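DUF2790 domain-containing protein (Pseudomonas aeruginosa, PDB 4F98) is of unknown function, a small DUF2790 family protein that forms a three-stranded antiparallel sheet and pairs with a second copy. Local coordinates at residues A[24-30]-A[44-50]. Residues are numbered along the deposited sequence.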
loop_
_atom_site.group_PDB
_atom_site.type_symbol
_atom_site.label_atom_id
_atom_site.label_comp_id
_atom_site.label_asym_id
_atom_site.label_seq_id
_atom_site.Cartn_x
_atom_site.Cartn_y
_atom_site.Cartn_z
ATOM N N ASP A 24 10.966 0.700 -12.796
ATOM C CA ASP A 24 12.105 -0.181 -12.871
ATOM C C ASP A 24 12.667 -0.297 -11.452
ATOM O O ASP A 24 13.493 0.520 -11.041
ATOM C CB ASP A 24 13.158 0.356 -13.834
ATOM C CG ASP A 24 14.389 -0.557 -13.900
ATOM O OD1 ASP A 24 14.232 -1.797 -13.789
ATOM O OD2 ASP A 24 15.496 -0.037 -14.034
ATOM N N VAL A 25 12.173 -1.278 -10.702
ATOM C CA VAL A 25 12.554 -1.489 -9.307
ATOM C C VAL A 25 13.490 -2.681 -9.195
ATOM O O VAL A 25 13.075 -3.825 -9.370
ATOM C CB VAL A 25 11.309 -1.709 -8.403
ATOM C CG1 VAL A 25 11.742 -1.920 -6.942
ATOM C CG2 VAL A 25 10.319 -0.529 -8.531
ATOM N N LYS A 26 14.756 -2.410 -8.887
ATOM C CA LYS A 26 15.704 -3.474 -8.576
ATOM C C LYS A 26 15.645 -3.801 -7.088
ATOM O O LYS A 26 15.509 -4.956 -6.708
ATOM C CB LYS A 26 17.117 -3.075 -8.947
ATOM C CG LYS A 26 18.129 -4.200 -8.790
ATOM C CD LYS A 26 19.502 -3.742 -9.209
ATOM C CE LYS A 26 20.536 -4.844 -9.040
ATOM N NZ LYS A 26 21.895 -4.392 -9.447
ATOM N N ASN A 27 15.796 -2.774 -6.251
ATOM C CA ASN A 27 15.776 -2.921 -4.804
ATOM C C ASN A 27 14.966 -1.810 -4.153
ATOM O O ASN A 27 15.012 -0.684 -4.583
ATOM C CB ASN A 27 17.202 -2.892 -4.229
ATOM C CG ASN A 27 17.995 -4.141 -4.562
ATOM O OD1 ASN A 27 17.568 -5.256 -4.262
ATOM N ND2 ASN A 27 19.159 -3.958 -5.168
ATOM N N VAL A 28 14.262 -2.156 -3.096
ATOM C CA VAL A 28 13.569 -1.200 -2.241
ATOM C C VAL A 28 14.500 -0.957 -1.054
ATOM O O VAL A 28 14.811 -1.871 -0.285
ATOM C CB VAL A 28 12.187 -1.733 -1.790
ATOM C CG1 VAL A 28 11.507 -0.740 -0.838
ATOM C CG2 VAL A 28 11.298 -2.043 -3.003
ATOM N N LEU A 29 14.963 0.280 -0.916
ATOM C CA LEU A 29 15.912 0.623 0.156
ATOM C C LEU A 29 15.268 1.174 1.409
ATOM O O LEU A 29 15.818 1.027 2.498
ATOM C CB LEU A 29 16.949 1.612 -0.365
ATOM C CG LEU A 29 17.781 1.179 -1.596
ATOM C CD1 LEU A 29 18.897 2.176 -1.802
ATOM C CD2 LEU A 29 18.302 -0.233 -1.495
ATOM N N HIS A 30 14.111 1.811 1.270
ATOM C CA HIS A 30 13.387 2.365 2.399
ATOM C C HIS A 30 11.910 2.320 2.102
ATOM O O HIS A 30 11.489 2.589 0.982
ATOM C CB HIS A 30 13.770 3.838 2.644
ATOM C CG HIS A 30 12.904 4.506 3.664
ATOM N ND1 HIS A 30 11.890 5.367 3.328
ATOM C CD2 HIS A 30 12.846 4.369 5.007
ATOM C CE1 HIS A 30 11.259 5.746 4.423
ATOM N NE2 HIS A 30 11.823 5.160 5.461
ATOM N N THR A 44 6.338 6.741 2.167
ATOM C CA THR A 44 7.474 7.140 1.368
ATOM C C THR A 44 8.306 5.913 1.062
ATOM O O THR A 44 8.577 5.114 1.959
ATOM C CB THR A 44 8.313 8.171 2.100
ATOM O OG1 THR A 44 7.471 9.286 2.406
ATOM C CG2 THR A 44 9.501 8.627 1.252
ATOM N N VAL A 45 8.694 5.768 -0.191
ATOM C CA VAL A 45 9.567 4.714 -0.668
ATOM C C VAL A 45 10.813 5.318 -1.308
ATOM O O VAL A 45 10.716 6.291 -2.047
ATOM C CB VAL A 45 8.845 3.781 -1.668
ATOM C CG1 VAL A 45 9.837 2.826 -2.368
ATOM C CG2 VAL A 45 7.731 3.009 -0.960
ATOM N N VAL A 46 11.987 4.766 -0.982
ATOM C CA VAL A 46 13.194 4.985 -1.768
ATOM C C VAL A 46 13.556 3.657 -2.410
ATOM O O VAL A 46 13.704 2.654 -1.716
ATOM C CB VAL A 46 14.357 5.547 -0.958
ATOM C CG1 VAL A 46 15.622 5.727 -1.846
ATOM C CG2 VAL A 46 13.921 6.849 -0.269
ATOM N N TYR A 47 13.683 3.650 -3.728
ATOM C CA TYR A 47 14.060 2.450 -4.473
ATOM C C TYR A 47 15.234 2.741 -5.411
ATOM O O TYR A 47 15.474 3.879 -5.800
ATOM C CB TYR A 47 12.835 1.825 -5.200
ATOM C CG TYR A 47 12.376 2.541 -6.431
ATOM C CD1 TYR A 47 12.936 2.255 -7.676
ATOM C CD2 TYR A 47 11.394 3.524 -6.354
ATOM C CE1 TYR A 47 12.532 2.936 -8.812
ATOM C CE2 TYR A 47 10.975 4.213 -7.510
ATOM C CZ TYR A 47 11.558 3.926 -8.722
ATOM O OH TYR A 47 11.177 4.592 -9.854
ATOM N N GLU A 48 15.916 1.666 -5.783
ATOM C CA GLU A 48 17.054 1.662 -6.703
ATOM C C GLU A 48 16.593 1.016 -7.993
ATOM O O GLU A 48 15.986 -0.067 -7.948
ATOM C CB GLU A 48 18.193 0.847 -6.090
ATOM C CG GLU A 48 19.427 0.679 -6.963
ATOM C CD GLU A 48 20.361 -0.403 -6.495
ATOM O OE1 GLU A 48 20.019 -1.167 -5.567
ATOM O OE2 GLU A 48 21.469 -0.490 -7.078
ATOM N N ASP A 49 16.896 1.650 -9.119
ATOM C CA ASP A 49 16.586 1.075 -10.419
ATOM C C ASP A 49 17.749 0.221 -10.944
ATOM O O ASP A 49 18.802 0.155 -10.325
ATOM C CB ASP A 49 16.109 2.147 -11.412
ATOM C CG ASP A 49 17.169 3.134 -11.838
ATOM O OD1 ASP A 49 18.377 2.813 -11.849
ATOM O OD2 ASP A 49 16.756 4.252 -12.235
ATOM N N HIS A 50 17.558 -0.441 -12.084
ATOM C CA HIS A 50 18.608 -1.333 -12.609
ATOM C C HIS A 50 19.849 -0.587 -13.110
ATOM O O HIS A 50 20.926 -1.188 -13.162
ATOM C CB HIS A 50 18.039 -2.353 -13.619
ATOM C CG HIS A 50 17.267 -3.467 -12.960
ATOM N ND1 HIS A 50 15.897 -3.440 -12.793
ATOM C CD2 HIS A 50 17.690 -4.618 -12.378
ATOM C CE1 HIS A 50 15.509 -4.536 -12.167
ATOM N NE2 HIS A 50 16.576 -5.267 -11.901
HETATM O O HOH W 1 11.741 3.529 -12.380
HETATM O O HOH W 2 21.411 -0.998 -9.734
HETATM O O HOH W 3 21.449 -3.879 -12.087
HETATM O O HOH W 4 22.659 -2.921 -7.211
#
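Antiparallel strand pairing joins 24-30 to 44-50, on strand 27-31 and the middle strand 40-48 of a three-stranded sheet, with the loop ends that flank them. Glu-48 N donates to Asn-27 O (2.8 Å), and Val-46 N donates to His-30 O (3.0 Å). Two carbonyls each take two amides. Glu-48 O accepts from Lys-26 N (2.8 Å) and Asn-27 N (3.2 Å). Val-46 O accepts from Leu-29 N (2.8 Å) and His-30 N (3.1 Å). These are two classic beta bulges, one at the start of strand 27-31 and one within it, on the first arm of a beta hairpin. The second shifts the register by one between Val-28 and His-30. The backbone of Lys-26 (-88/-53) and Leu-29 (-95/-28) departs from extended values, as the first position of such a bulge does. The strand axes run at 137°, well short of strictly antiparallel.

Val-28 and Tyr-47 share one face of the sheet, where Val-25 CG2 makes a CH-pi contact 4.2 Å from the centroid of the Tyr-47 ring. His-55 of strand 54-62 also stacks on this ring. Trp-62 of the second subunit packs on Val-25 and Val-45.

Asn-27, His-30, Val-46 and Glu-48 lie on the other face. There Asn-27 ND2 donates to Glu-48 OE1 (2.9 Å). Lys-26 NZ and Glu-48 OE2 are 4.6 Å apart, too far for a salt bridge, but water 4 links them.

Beyond the strand ends, the Asp-24 carboxylate grips His-50 twice: OD1 accepts from His-50 ND1 (2.5 Å) and OD2 from His-50 N (2.9 Å). Lys-26 CB sits over the face of the His-50 ring, 3.7 Å from its centroid, a CH-pi contact. Water 1 bridges Asp-24 N and Tyr-47 OH.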